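Local coordinates for cellobiose 2-epimerase (Ruminococcus albus, PDB 3VW5), which catalyses the reversible epimerization of cellobiose at C2, giving 4-O-beta-D-glucosyl-D-mannose from the unmodified sugar, at residues E5-L10 with E381-G386; E130-A135 with K194-E199; R137-I142 with E187-L192; D164-A167 with L173-D176; V305-V310 with G376-E381. The protein carries 2 engineered substitutions. One frame throughout, in Å; residues are numbered along the deposited sequence.

Starting at the N terminus, helix 2-19 enters contact 1 at once, and that contact closes only on helix 373-385, so the loop it makes spans nearly the whole chain and encloses the other four contacts. Contacts 2 and 3 both join helix 129-145 to helix 179-196. Contact 3 lies within the loop of contact 2, and the two touch through Leu132 and Leu192. Deeper still, contact 4 pinches the excursion between strands 151-156 and 177-178. Contact 5 follows in series, bringing helices 303-318 and 373-385 together. It shares Glu381 with contact 1, and its Arg377 forms a salt bridge with Glu187 of contact 3. No loops cross.

Contact 1. Residues E5-L10 with E381-G386; sequences EIRQEL and EVITRG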
# COMPACT_ATOMS: atom_id res chain seq x y z
N GLU A 5 9.66 -20.29 -4.63
CA GLU A 5 8.89 -20.43 -3.39
C GLU A 5 7.82 -19.36 -3.27
O GLU A 5 6.66 -19.64 -2.93
CB GLU A 5 9.82 -20.38 -2.17
CG GLU A 5 10.90 -21.46 -2.16
CD GLU A 5 11.95 -21.25 -1.08
OE1 GLU A 5 11.82 -20.26 -0.31
OE2 GLU A 5 12.91 -22.05 -1.00
N ILE A 6 8.21 -18.12 -3.56
CA ILE A 6 7.29 -17.00 -3.44
C ILE A 6 6.16 -17.13 -4.45
O ILE A 6 4.99 -16.87 -4.11
CB ILE A 6 8.04 -15.66 -3.54
CG1 ILE A 6 8.69 -15.34 -2.20
CG2 ILE A 6 7.10 -14.55 -3.96
CD1 ILE A 6 9.73 -14.25 -2.27
N ARG A 7 6.49 -17.55 -5.67
CA ARG A 7 5.49 -17.74 -6.71
C ARG A 7 4.46 -18.77 -6.26
O ARG A 7 3.27 -18.66 -6.56
CB ARG A 7 6.15 -18.18 -8.02
CG ARG A 7 5.22 -18.19 -9.24
CD ARG A 7 5.94 -18.64 -10.51
NE ARG A 7 5.83 -17.69 -11.63
CZ ARG A 7 4.79 -17.62 -12.45
NH1 ARG A 7 3.74 -18.43 -12.27
NH2 ARG A 7 4.77 -16.73 -13.46
N GLN A 8 4.94 -19.77 -5.51
CA GLN A 8 4.08 -20.82 -4.96
C GLN A 8 3.16 -20.29 -3.87
O GLN A 8 1.97 -20.64 -3.81
CB GLN A 8 4.94 -21.93 -4.38
CG GLN A 8 4.95 -23.18 -5.20
CD GLN A 8 4.80 -24.42 -4.34
OE1 GLN A 8 3.95 -24.46 -3.45
NE2 GLN A 8 5.64 -25.42 -4.58
N GLU A 9 3.73 -19.44 -3.01
CA GLU A 9 2.97 -18.81 -1.94
C GLU A 9 1.84 -17.96 -2.53
O GLU A 9 0.71 -17.96 -2.04
CB GLU A 9 3.89 -17.98 -1.04
CG GLU A 9 3.16 -17.26 0.08
CD GLU A 9 2.40 -18.20 0.99
OE1 GLU A 9 1.41 -17.76 1.61
OE2 GLU A 9 2.79 -19.38 1.07
N LEU A 10 2.15 -17.24 -3.60
CA LEU A 10 1.13 -16.47 -4.30
C LEU A 10 0.06 -17.37 -4.92
O LEU A 10 -1.14 -17.18 -4.64
CB LEU A 10 1.77 -15.57 -5.36
CG LEU A 10 0.99 -14.40 -5.98
CD1 LEU A 10 1.07 -14.48 -7.49
CD2 LEU A 10 -0.45 -14.28 -5.51
N GLU A 381 6.16 -8.63 -7.42
CA GLU A 381 7.33 -7.81 -7.70
C GLU A 381 8.58 -8.68 -7.79
O GLU A 381 9.50 -8.38 -8.56
CB GLU A 381 7.51 -6.73 -6.63
CG GLU A 381 6.67 -5.47 -6.85
CD GLU A 381 7.19 -4.57 -7.99
OE1 GLU A 381 8.42 -4.56 -8.25
OE2 GLU A 381 6.35 -3.86 -8.60
N VAL A 382 8.60 -9.74 -6.99
CA VAL A 382 9.76 -10.63 -6.90
C VAL A 382 9.83 -11.43 -8.18
O VAL A 382 10.89 -11.53 -8.82
CB VAL A 382 9.63 -11.61 -5.72
CG1 VAL A 382 10.60 -12.78 -5.89
CG2 VAL A 382 9.88 -10.89 -4.39
N ILE A 383 8.68 -11.98 -8.55
CA ILE A 383 8.52 -12.72 -9.79
C ILE A 383 8.99 -11.86 -10.96
O ILE A 383 9.82 -12.28 -11.77
CB ILE A 383 7.05 -13.12 -10.00
CG1 ILE A 383 6.70 -14.32 -9.13
CG2 ILE A 383 6.78 -13.40 -11.47
CD1 ILE A 383 5.24 -14.66 -9.11
N THR A 384 8.48 -10.64 -11.01
CA THR A 384 8.67 -9.75 -12.15
C THR A 384 10.10 -9.23 -12.30
O THR A 384 10.55 -9.00 -13.42
CB THR A 384 7.69 -8.58 -12.05
OG1 THR A 384 6.50 -8.89 -12.80
CG2 THR A 384 8.31 -7.30 -12.59
N ARG A 385 10.81 -9.03 -11.19
CA ARG A 385 12.18 -8.53 -11.23
C ARG A 385 13.18 -9.63 -11.55
O ARG A 385 14.33 -9.37 -11.90
CB ARG A 385 12.54 -7.88 -9.89
CG ARG A 385 11.74 -6.64 -9.58
CD ARG A 385 12.04 -6.14 -8.19
NE ARG A 385 11.12 -5.08 -7.82
CZ ARG A 385 11.46 -3.81 -7.67
NH1 ARG A 385 12.72 -3.42 -7.85
NH2 ARG A 385 10.54 -2.91 -7.32
N GLY A 386 12.72 -10.87 -11.41
CA GLY A 386 13.55 -12.04 -11.62
C GLY A 386 14.96 -12.01 -11.06
O GLY A 386 15.87 -12.54 -11.69
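Ile383 and Arg7 carry much of this interface: the terminal methyl CD1 of Ile383 lies against the aliphatic part of Arg7, 3.5 Å from its CG and 3.8 Å from its CB. The isoleucine is well placed to do this, for CG1 stands anti to the carbonyl carbon (chi1 -78°) and the chain then runs on extended to CD1. In Arg7, CG is anti to the backbone N (chi1 -171°), which lays the methylenes across the isoleucine at about a right angle before the chain bends at chi3. Ile6 meets Val382 in a second crossing, its CD1 lying 4.0 Å from both CG1 and CG2 of the valine. Leu10 makes a looser approach, with CD1 4.5 Å from Ile383 CD1. In the (alpha/alpha)6 barrel, this joins the outer helix 2-19 to the inner helix 373-385, the first and last helices of the chain; the segments run obliquely antiparallel, their N-to-C directions 137° apart, with axes 9.6 Å apart. Helix 47-64 packs beside Arg7, Leu10 and Ile383, and helix 303-318 beside Val382. On the inner helix, Arg385 folds back one turn so that its NE bonds to Glu381 OE1 at 2.8 Å, the carboxylate oxygen being tilted from the guanidinium plane. The other carboxylate oxygen, Glu381 OE2, pairs with Arg253, while Arg385 NH1 is held by Asn315 and Gln318.

Contact 2. Residues E130-A135 with K194-E199; sequences EALALA and KADGNE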
# COMPACT_ATOMS: atom_id res chain seq x y z
N GLU A 130 -13.86 2.74 -19.12
CA GLU A 130 -14.70 3.42 -18.15
C GLU A 130 -13.99 3.44 -16.79
O GLU A 130 -14.17 4.36 -15.99
CB GLU A 130 -16.05 2.72 -18.07
CG GLU A 130 -16.96 3.18 -16.95
CD GLU A 130 -18.21 2.31 -16.83
OE1 GLU A 130 -18.10 1.05 -16.77
OE2 GLU A 130 -19.33 2.88 -16.80
N ALA A 131 -13.17 2.41 -16.56
CA ALA A 131 -12.31 2.36 -15.38
C ALA A 131 -11.27 3.49 -15.40
O ALA A 131 -10.97 4.09 -14.36
CB ALA A 131 -11.63 0.99 -15.28
N LEU A 132 -10.72 3.78 -16.58
CA LEU A 132 -9.77 4.89 -16.74
C LEU A 132 -10.45 6.26 -16.54
O LEU A 132 -9.90 7.16 -15.89
CB LEU A 132 -9.11 4.83 -18.12
CG LEU A 132 -8.11 5.96 -18.38
CD1 LEU A 132 -6.86 5.76 -17.56
CD2 LEU A 132 -7.75 6.02 -19.84
N ALA A 133 -11.63 6.42 -17.11
CA ALA A 133 -12.44 7.60 -16.84
C ALA A 133 -12.65 7.81 -15.31
O ALA A 133 -12.42 8.90 -14.78
CB ALA A 133 -13.77 7.51 -17.58
N LEU A 134 -13.08 6.78 -14.60
CA LEU A 134 -13.27 6.87 -13.17
C LEU A 134 -11.96 7.28 -12.49
O LEU A 134 -11.94 8.08 -11.55
CB LEU A 134 -13.74 5.54 -12.64
CG LEU A 134 -15.24 5.44 -12.35
CD1 LEU A 134 -16.00 6.43 -13.18
CD2 LEU A 134 -15.72 4.00 -12.60
N ALA A 135 -10.86 6.74 -12.97
CA ALA A 135 -9.57 7.08 -12.41
C ALA A 135 -9.30 8.58 -12.54
O ALA A 135 -8.92 9.24 -11.56
CB ALA A 135 -8.47 6.26 -13.06
N LYS A 194 1.48 5.54 -15.94
CA LYS A 194 1.82 4.29 -16.62
C LYS A 194 0.69 3.91 -17.57
O LYS A 194 0.92 3.50 -18.70
CB LYS A 194 2.06 3.18 -15.59
CG LYS A 194 2.26 1.79 -16.17
CD LYS A 194 3.44 1.11 -15.50
CE LYS A 194 4.46 0.61 -16.53
NZ LYS A 194 5.73 0.12 -15.88
N ALA A 195 -0.54 4.07 -17.09
CA ALA A 195 -1.71 3.65 -17.85
C ALA A 195 -1.98 4.46 -19.12
O ALA A 195 -2.47 3.91 -20.12
CB ALA A 195 -2.95 3.64 -16.97
N ASP A 196 -1.67 5.77 -19.09
CA ASP A 196 -2.23 6.68 -20.10
C ASP A 196 -1.40 7.93 -20.42
O ASP A 196 -1.82 8.77 -21.24
CB ASP A 196 -3.65 7.07 -19.68
CG ASP A 196 -4.42 7.72 -20.78
OD1 ASP A 196 -4.88 6.99 -21.69
OD2 ASP A 196 -4.58 8.96 -20.74
N GLY A 197 -0.25 8.06 -19.77
CA GLY A 197 0.72 9.11 -20.06
C GLY A 197 0.32 10.58 -20.01
O GLY A 197 1.02 11.39 -20.58
N ASN A 198 -0.79 10.91 -19.36
CA ASN A 198 -1.26 12.30 -19.23
C ASN A 198 -0.28 13.17 -18.47
O ASN A 198 0.07 12.87 -17.33
CB ASN A 198 -2.64 12.33 -18.54
CG ASN A 198 -3.18 13.76 -18.35
OD1 ASN A 198 -3.72 14.10 -17.29
ND2 ASN A 198 -3.05 14.58 -19.38
N GLU A 199 0.17 14.25 -19.10
CA GLU A 199 1.23 15.09 -18.54
C GLU A 199 0.76 15.94 -17.34
O GLU A 199 1.57 16.36 -16.51
CB GLU A 199 1.86 15.96 -19.63
CG GLU A 199 3.36 15.69 -19.85
CD GLU A 199 3.67 14.25 -20.30
OE1 GLU A 199 4.67 13.67 -19.79
OE2 GLU A 199 2.93 13.70 -21.15
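Leu132 overlaps the side of Asp196, each of its two methyls meeting a different part of the acid. CD1 lies 4.1 Å from Asp196 CB, whereas CD2 sits 3.5 Å from Asp196 OD1. Both side chains have CG anti to the backbone N (chi1 180° in Leu132, -166° in Asp196), and they cross at about a right angle. CD1 also looks toward Ala195, whose CB is 4.5 Å away, at the loose end of van der Waals packing. The patch is small, 97 Å² summed over both sides, and it joins the first turns of helix 129-145 to the C-terminal end region of helix 179-196, an outer and an inner helix of the (alpha/alpha)6 barrel. Just beyond, Gly197 adopts a positive phi of 56° and Asn198 takes the N-cap position of helix 199-216, so the chain reverses within a few residues. The polar end of Asp196 is occupied elsewhere, OD2 being hydrogen-bonded to the hydroxyl of Tyr136, farther along helix 129-145. Leu132 itself is buried, with Tyr123 of helix 109-126 and Leu192 of contact 3 packing against it.

Contact 3. Residues R137-I142 with E187-L192; sequences RLFEDI and EAYTEL. Engineered in segment 137-142: Leu138 (natural residue Pro).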
# COMPACT_ATOMS: atom_id res chain seq x y z
N ARG A 137 -11.55 10.84 -13.09
CA ARG A 137 -12.58 11.52 -12.32
C ARG A 137 -12.11 11.76 -10.88
O ARG A 137 -12.31 12.84 -10.33
CB ARG A 137 -13.90 10.74 -12.33
CG ARG A 137 -15.00 11.52 -11.63
CD ARG A 137 -16.24 10.70 -11.36
NE ARG A 137 -17.44 11.35 -11.90
CZ ARG A 137 -17.96 11.09 -13.10
NH1 ARG A 137 -17.41 10.16 -13.91
NH2 ARG A 137 -19.05 11.75 -13.50
N LEU A 138 -11.50 10.74 -10.29
CA LEU A 138 -11.05 10.80 -8.90
C LEU A 138 -9.75 11.62 -8.75
O LEU A 138 -9.57 12.35 -7.77
CB LEU A 138 -10.89 9.39 -8.33
CG LEU A 138 -12.17 8.57 -8.24
CD1 LEU A 138 -11.85 7.18 -7.74
CD2 LEU A 138 -13.19 9.23 -7.34
N PHE A 139 -8.86 11.49 -9.71
CA PHE A 139 -7.72 12.40 -9.81
C PHE A 139 -8.19 13.87 -9.78
O PHE A 139 -7.64 14.68 -9.04
CB PHE A 139 -6.93 12.10 -11.08
CG PHE A 139 -5.96 13.17 -11.47
CD1 PHE A 139 -4.71 13.24 -10.88
CD2 PHE A 139 -6.27 14.07 -12.48
CE1 PHE A 139 -3.79 14.22 -11.25
CE2 PHE A 139 -5.35 15.06 -12.87
CZ PHE A 139 -4.11 15.13 -12.25
N GLU A 140 -9.20 14.21 -10.58
CA GLU A 140 -9.73 15.57 -10.59
C GLU A 140 -10.30 15.98 -9.24
O GLU A 140 -10.07 17.11 -8.77
CB GLU A 140 -10.78 15.74 -11.69
CG GLU A 140 -10.15 15.88 -13.07
CD GLU A 140 -11.16 16.27 -14.13
OE1 GLU A 140 -12.30 15.73 -14.12
OE2 GLU A 140 -10.80 17.13 -14.98
N ASP A 141 -11.03 15.07 -8.62
CA ASP A 141 -11.61 15.32 -7.31
C ASP A 141 -10.55 15.60 -6.25
O ASP A 141 -10.76 16.44 -5.38
CB ASP A 141 -12.49 14.15 -6.85
CG ASP A 141 -13.76 14.02 -7.67
OD1 ASP A 141 -14.03 14.95 -8.48
OD2 ASP A 141 -14.49 13.00 -7.50
N ILE A 142 -9.42 14.91 -6.32
CA ILE A 142 -8.37 15.11 -5.33
C ILE A 142 -7.77 16.49 -5.50
O ILE A 142 -7.57 17.23 -4.53
CB ILE A 142 -7.25 14.03 -5.42
CG1 ILE A 142 -7.70 12.72 -4.76
CG2 ILE A 142 -5.98 14.48 -4.73
CD1 ILE A 142 -6.73 11.58 -5.00
N GLU A 187 2.19 6.68 -5.43
CA GLU A 187 1.92 5.32 -5.87
C GLU A 187 0.80 5.27 -6.92
O GLU A 187 0.95 4.64 -7.96
CB GLU A 187 1.54 4.50 -4.64
CG GLU A 187 1.33 3.02 -4.86
CD GLU A 187 0.76 2.39 -3.60
OE1 GLU A 187 1.37 1.43 -3.05
OE2 GLU A 187 -0.30 2.88 -3.14
N ALA A 188 -0.31 5.94 -6.62
CA ALA A 188 -1.47 6.02 -7.53
C ALA A 188 -1.16 6.75 -8.83
O ALA A 188 -1.45 6.24 -9.91
CB ALA A 188 -2.70 6.65 -6.83
N TYR A 189 -0.59 7.95 -8.72
CA TYR A 189 -0.32 8.78 -9.90
C TYR A 189 0.69 8.12 -10.82
O TYR A 189 0.59 8.22 -12.04
CB TYR A 189 0.15 10.18 -9.52
CG TYR A 189 -0.95 11.05 -8.97
CD1 TYR A 189 -0.80 12.43 -8.87
CD2 TYR A 189 -2.16 10.49 -8.55
CE1 TYR A 189 -1.81 13.23 -8.37
CE2 TYR A 189 -3.18 11.28 -8.05
CZ TYR A 189 -3.00 12.66 -7.95
OH TYR A 189 -4.01 13.46 -7.44
N THR A 190 1.67 7.44 -10.22
CA THR A 190 2.59 6.62 -11.00
C THR A 190 1.81 5.66 -11.89
O THR A 190 2.13 5.50 -13.06
CB THR A 190 3.55 5.81 -10.10
OG1 THR A 190 4.33 6.71 -9.32
CG2 THR A 190 4.48 4.95 -10.95
N GLU A 191 0.77 5.04 -11.34
CA GLU A 191 0.04 4.01 -12.06
C GLU A 191 -0.87 4.63 -13.13
O GLU A 191 -1.03 4.06 -14.19
CB GLU A 191 -0.77 3.11 -11.09
CG GLU A 191 -1.41 1.86 -11.71
CD GLU A 191 -0.38 0.80 -12.12
OE1 GLU A 191 -0.80 -0.29 -12.60
OE2 GLU A 191 0.84 1.03 -11.95
N LEU A 192 -1.46 5.78 -12.82
CA LEU A 192 -2.30 6.51 -13.77
C LEU A 192 -1.45 6.97 -14.94
O LEU A 192 -1.93 7.02 -16.06
CB LEU A 192 -2.92 7.74 -13.12
CG LEU A 192 -4.40 8.02 -13.42
CD1 LEU A 192 -4.71 9.52 -13.26
CD2 LEU A 192 -4.81 7.52 -14.79
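Segments 137-142 and 187-192 run at 138° to each other, with axes 12.0 Å apart, a wide spacing bridged by two aromatic side chains. Phe139 and Tyr189 form a T-shaped stack: the edge of the phenylalanine is turned toward one face of the tyrosine, the centroids are 5.1 Å apart and the planes meet at 65°. Phe139 CD1 is the leading atom, 3.4 Å from Tyr189 CZ, and Phe139 CE1 follows along the same edge. In Tyr189, CG is anti to the carbonyl carbon (chi1 -73°), and the ring stretches from there across the gap until its hydroxyl end reaches the opposite helix. Such large side chains pin outer helix 129-145 to inner helix 179-196 in the (alpha/alpha)6 barrel, while Val201, Arg204 and Gln208 of helix 199-216 contribute to the surroundings of the aromatic pair. Beyond the stack, Ile142 comes from the other direction and sets CG2 3.5 Å from Tyr189 OH. That hydroxyl is hydrogen-bonded to Glu143 OE2, a polar tie to the partner helix at the end of an otherwise apolar contact. On the opposite flank of the ring pair, Leu192 CD1 packs 4.0 Å from Phe139 CB.

Contact 4. Residues D164-A167 with L173-D176; sequences DNEA and LKAD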
# COMPACT_ATOMS: atom_id res chain seq x y z
N ASP A 164 -10.69 16.06 11.80
CA ASP A 164 -9.46 15.48 12.37
C ASP A 164 -8.96 14.27 11.58
O ASP A 164 -9.73 13.38 11.23
CB ASP A 164 -9.66 15.07 13.83
CG ASP A 164 -9.92 16.26 14.75
OD1 ASP A 164 -9.21 17.29 14.63
OD2 ASP A 164 -10.83 16.17 15.59
N ASN A 165 -7.66 14.24 11.33
CA ASN A 165 -7.04 13.13 10.62
C ASN A 165 -6.79 11.91 11.53
O ASN A 165 -5.65 11.45 11.70
CB ASN A 165 -5.74 13.62 9.97
CG ASN A 165 -5.25 12.71 8.86
OD1 ASN A 165 -5.62 11.53 8.78
ND2 ASN A 165 -4.38 13.25 8.00
N GLU A 166 -7.86 11.41 12.15
CA GLU A 166 -7.86 10.09 12.77
C GLU A 166 -7.75 9.10 11.63
O GLU A 166 -8.04 9.45 10.49
CB GLU A 166 -9.20 9.86 13.48
CG GLU A 166 -9.19 10.07 14.99
CD GLU A 166 -10.56 10.44 15.56
OE1 GLU A 166 -11.58 9.77 15.20
OE2 GLU A 166 -10.63 11.40 16.37
N ALA A 167 -7.34 7.87 11.92
CA ALA A 167 -7.30 6.83 10.87
C ALA A 167 -5.92 6.70 10.23
O ALA A 167 -5.53 5.60 9.83
CB ALA A 167 -8.36 7.07 9.79
N LEU A 173 -1.95 11.58 18.03
CA LEU A 173 -1.36 12.63 17.19
C LEU A 173 -2.33 13.36 16.24
O LEU A 173 -2.49 14.58 16.31
CB LEU A 173 -0.15 12.07 16.42
CG LEU A 173 1.25 12.31 17.01
CD1 LEU A 173 1.19 12.39 18.51
CD2 LEU A 173 2.24 11.22 16.57
N LYS A 174 -2.94 12.61 15.33
CA LYS A 174 -3.93 13.18 14.40
C LYS A 174 -3.45 14.46 13.65
O LYS A 174 -4.24 15.37 13.37
CB LYS A 174 -5.26 13.42 15.14
CG LYS A 174 -5.77 12.16 15.84
CD LYS A 174 -7.23 12.29 16.29
CE LYS A 174 -7.38 12.88 17.70
NZ LYS A 174 -6.91 14.30 17.78
N ALA A 175 -2.15 14.49 13.34
CA ALA A 175 -1.57 15.56 12.53
C ALA A 175 -2.40 15.84 11.29
O ALA A 175 -3.16 15.00 10.83
CB ALA A 175 -0.16 15.20 12.13
N ASP A 176 -2.25 17.04 10.74
CA ASP A 176 -3.00 17.44 9.56
C ASP A 176 -2.45 16.78 8.31
O ASP A 176 -3.20 16.28 7.47
CB ASP A 176 -2.97 18.96 9.40
CG ASP A 176 -3.71 19.67 10.53
OD1 ASP A 176 -3.08 19.95 11.59
OD2 ASP A 176 -4.93 19.96 10.34
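An inverse gamma turn centred on Asn165 lies where this part of a long loop meets residues 173-176, and the asparagine side chain secures the meeting. Its ND2 donates to the backbone O of Asp176 at 3.3 Å, with an N-H...O angle of 158°. The acceptor lies in the amide plane, but the donor stands well above the carbonyl plane of Asp176. With CG anti to the backbone N (chi1 -162°), the amide is carried past the carbonyl of Ala175, whose O is 3.5 Å from ND2, to reach the next one. The loop links strand 151-156 to strand 177-178 and so belongs to the non-helical connections of the (alpha/alpha)6 barrel rather than to its helices. Asn165 also grips the strands themselves: ND2 is hydrogen-bonded to Glu154 OE2 and OD1 to His108 NE2, so both ends of the amide are engaged and its rotation is fixed. Lys174 lies side by side with Glu166, pointing the same way, its CD 3.5 Å from Glu166 OE2. A bend at chi3 and chi4 leaves Lys174 NZ 4.9 Å from both Glu166 OE2 and Asp164 OD2, near enough for a probable mild attraction but too far for a salt bridge.

Contact 5. Residues V305-V310 with G376-E381; sequences VQAEAV and GRMCME
Arg377 and Glu308 form a salt bridge across the two helices, NH2 donating to OE2 at 3.0 Å with an N-H...O angle of 157°. The oxygen lies close to the guanidinium plane, at its edge, yet the nitrogen approaches from above the carboxylate plane; the two flat groups are 82° apart, so this is a single-bonded pairing and not a side-on, two-bond one. Bends make the meeting possible, at chi2 in the glutamate and at chi3 in the arginine. Each group has further partners. Glu308 OE2 is hydrogen-bonded to His374 ND1 and OE1 to Trp249 NE1, while Arg377 NH1 forms a salt bridge with Glu187 and a hydrogen bond with the hydroxyl of Tyr117, and NH2 a further salt bridge with Glu246. This buried network holds both groups in fixed orientations.

Next to the polar pair, Met378 fills the gap between the helices. Its side chain sets out toward the partner helix, passing Ala307, where the CB atoms of Ala307 and Met378 are 4.0 Å apart. Bends at chi2 and chi3 lay the thioether against Val310: CG is 3.7 Å from Val310 CG1, and SD is 3.8 Å from Val310 CB.

The segments run nearly parallel, at 19° with axes 8.9 Å apart, as expected of neighbouring inner helices of an (alpha/alpha)6 barrel. Helix 241-258 packs on Glu308 and Arg377, helix 47-64 covers Met380 beyond them, and helix 323-340 and strand 287-293 back helix 303-318.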
# COMPACT_ATOMS: atom_id res chain seq x y z
N VAL A 305 5.08 -4.86 6.67
CA VAL A 305 6.44 -4.35 6.81
C VAL A 305 7.46 -5.37 6.29
O VAL A 305 8.40 -5.01 5.60
CB VAL A 305 6.73 -3.92 8.25
CG1 VAL A 305 8.17 -3.51 8.41
CG2 VAL A 305 5.83 -2.76 8.63
N GLN A 306 7.25 -6.66 6.60
CA GLN A 306 8.15 -7.71 6.13
C GLN A 306 8.12 -7.76 4.61
O GLN A 306 9.16 -7.80 3.95
CB GLN A 306 7.77 -9.09 6.70
CG GLN A 306 7.76 -9.21 8.23
CD GLN A 306 8.89 -8.44 8.90
OE1 GLN A 306 10.08 -8.76 8.72
NE2 GLN A 306 8.54 -7.42 9.67
N ALA A 307 6.90 -7.76 4.07
CA ALA A 307 6.69 -7.82 2.63
C ALA A 307 7.36 -6.64 1.90
O ALA A 307 8.07 -6.85 0.91
CB ALA A 307 5.22 -7.90 2.32
N GLU A 308 7.14 -5.42 2.38
CA GLU A 308 7.78 -4.26 1.76
C GLU A 308 9.30 -4.30 1.88
O GLU A 308 10.00 -3.82 0.98
CB GLU A 308 7.24 -2.95 2.33
CG GLU A 308 5.75 -2.74 2.09
CD GLU A 308 5.38 -2.77 0.61
OE1 GLU A 308 6.20 -2.33 -0.21
OE2 GLU A 308 4.26 -3.23 0.28
N ALA A 309 9.82 -4.87 2.96
CA ALA A 309 11.27 -4.96 3.10
C ALA A 309 11.89 -5.91 2.05
O ALA A 309 13.00 -5.67 1.55
CB ALA A 309 11.66 -5.36 4.50
N VAL A 310 11.17 -6.98 1.70
CA VAL A 310 11.62 -7.91 0.66
C VAL A 310 11.80 -7.18 -0.68
O VAL A 310 12.88 -7.24 -1.28
CB VAL A 310 10.68 -9.11 0.50
CG1 VAL A 310 11.02 -9.91 -0.74
CG2 VAL A 310 10.78 -10.01 1.71
N GLY A 376 0.55 -9.77 -1.63
CA GLY A 376 0.36 -9.94 -3.06
C GLY A 376 1.39 -9.19 -3.90
O GLY A 376 2.06 -9.76 -4.77
N ARG A 377 1.56 -7.90 -3.61
CA ARG A 377 2.51 -7.11 -4.40
C ARG A 377 3.93 -7.65 -4.31
O ARG A 377 4.63 -7.71 -5.32
CB ARG A 377 2.46 -5.63 -4.04
CG ARG A 377 3.13 -4.76 -5.10
CD ARG A 377 2.82 -3.28 -4.89
NE ARG A 377 3.25 -2.82 -3.58
CZ ARG A 377 3.06 -1.59 -3.11
NH1 ARG A 377 2.46 -0.68 -3.86
NH2 ARG A 377 3.49 -1.27 -1.90
N MET A 378 4.35 -8.07 -3.12
CA MET A 378 5.71 -8.62 -2.94
C MET A 378 5.94 -9.85 -3.82
O MET A 378 6.99 -9.99 -4.46
CB MET A 378 5.97 -8.97 -1.48
CG MET A 378 7.34 -9.57 -1.22
SD MET A 378 7.26 -10.78 0.11
CE MET A 378 6.19 -12.03 -0.62
N CYS A 379 4.97 -10.75 -3.85
CA CYS A 379 5.11 -11.94 -4.65
C CYS A 379 5.30 -11.55 -6.12
O CYS A 379 6.28 -11.97 -6.76
CB CYS A 379 3.92 -12.87 -4.45
SG CYS A 379 3.75 -13.44 -2.73
N MET A 380 4.40 -10.70 -6.62
CA MET A 380 4.46 -10.27 -8.01
C MET A 380 5.71 -9.48 -8.34
O MET A 380 6.28 -9.65 -9.42
CB MET A 380 3.21 -9.48 -8.37
CG MET A 380 1.98 -10.31 -8.13
SD MET A 380 0.43 -9.53 -8.58
CE MET A 380 -0.45 -9.54 -7.01
N GLU A 381 6.16 -8.63 -7.42
CA GLU A 381 7.33 -7.81 -7.70
C GLU A 381 8.58 -8.68 -7.79
O GLU A 381 9.50 -8.38 -8.56
CB GLU A 381 7.51 -6.73 -6.63
CG GLU A 381 6.67 -5.47 -6.85
CD GLU A 381 7.19 -4.57 -7.99
OE1 GLU A 381 8.42 -4.56 -8.25
OE2 GLU A 381 6.35 -3.86 -8.60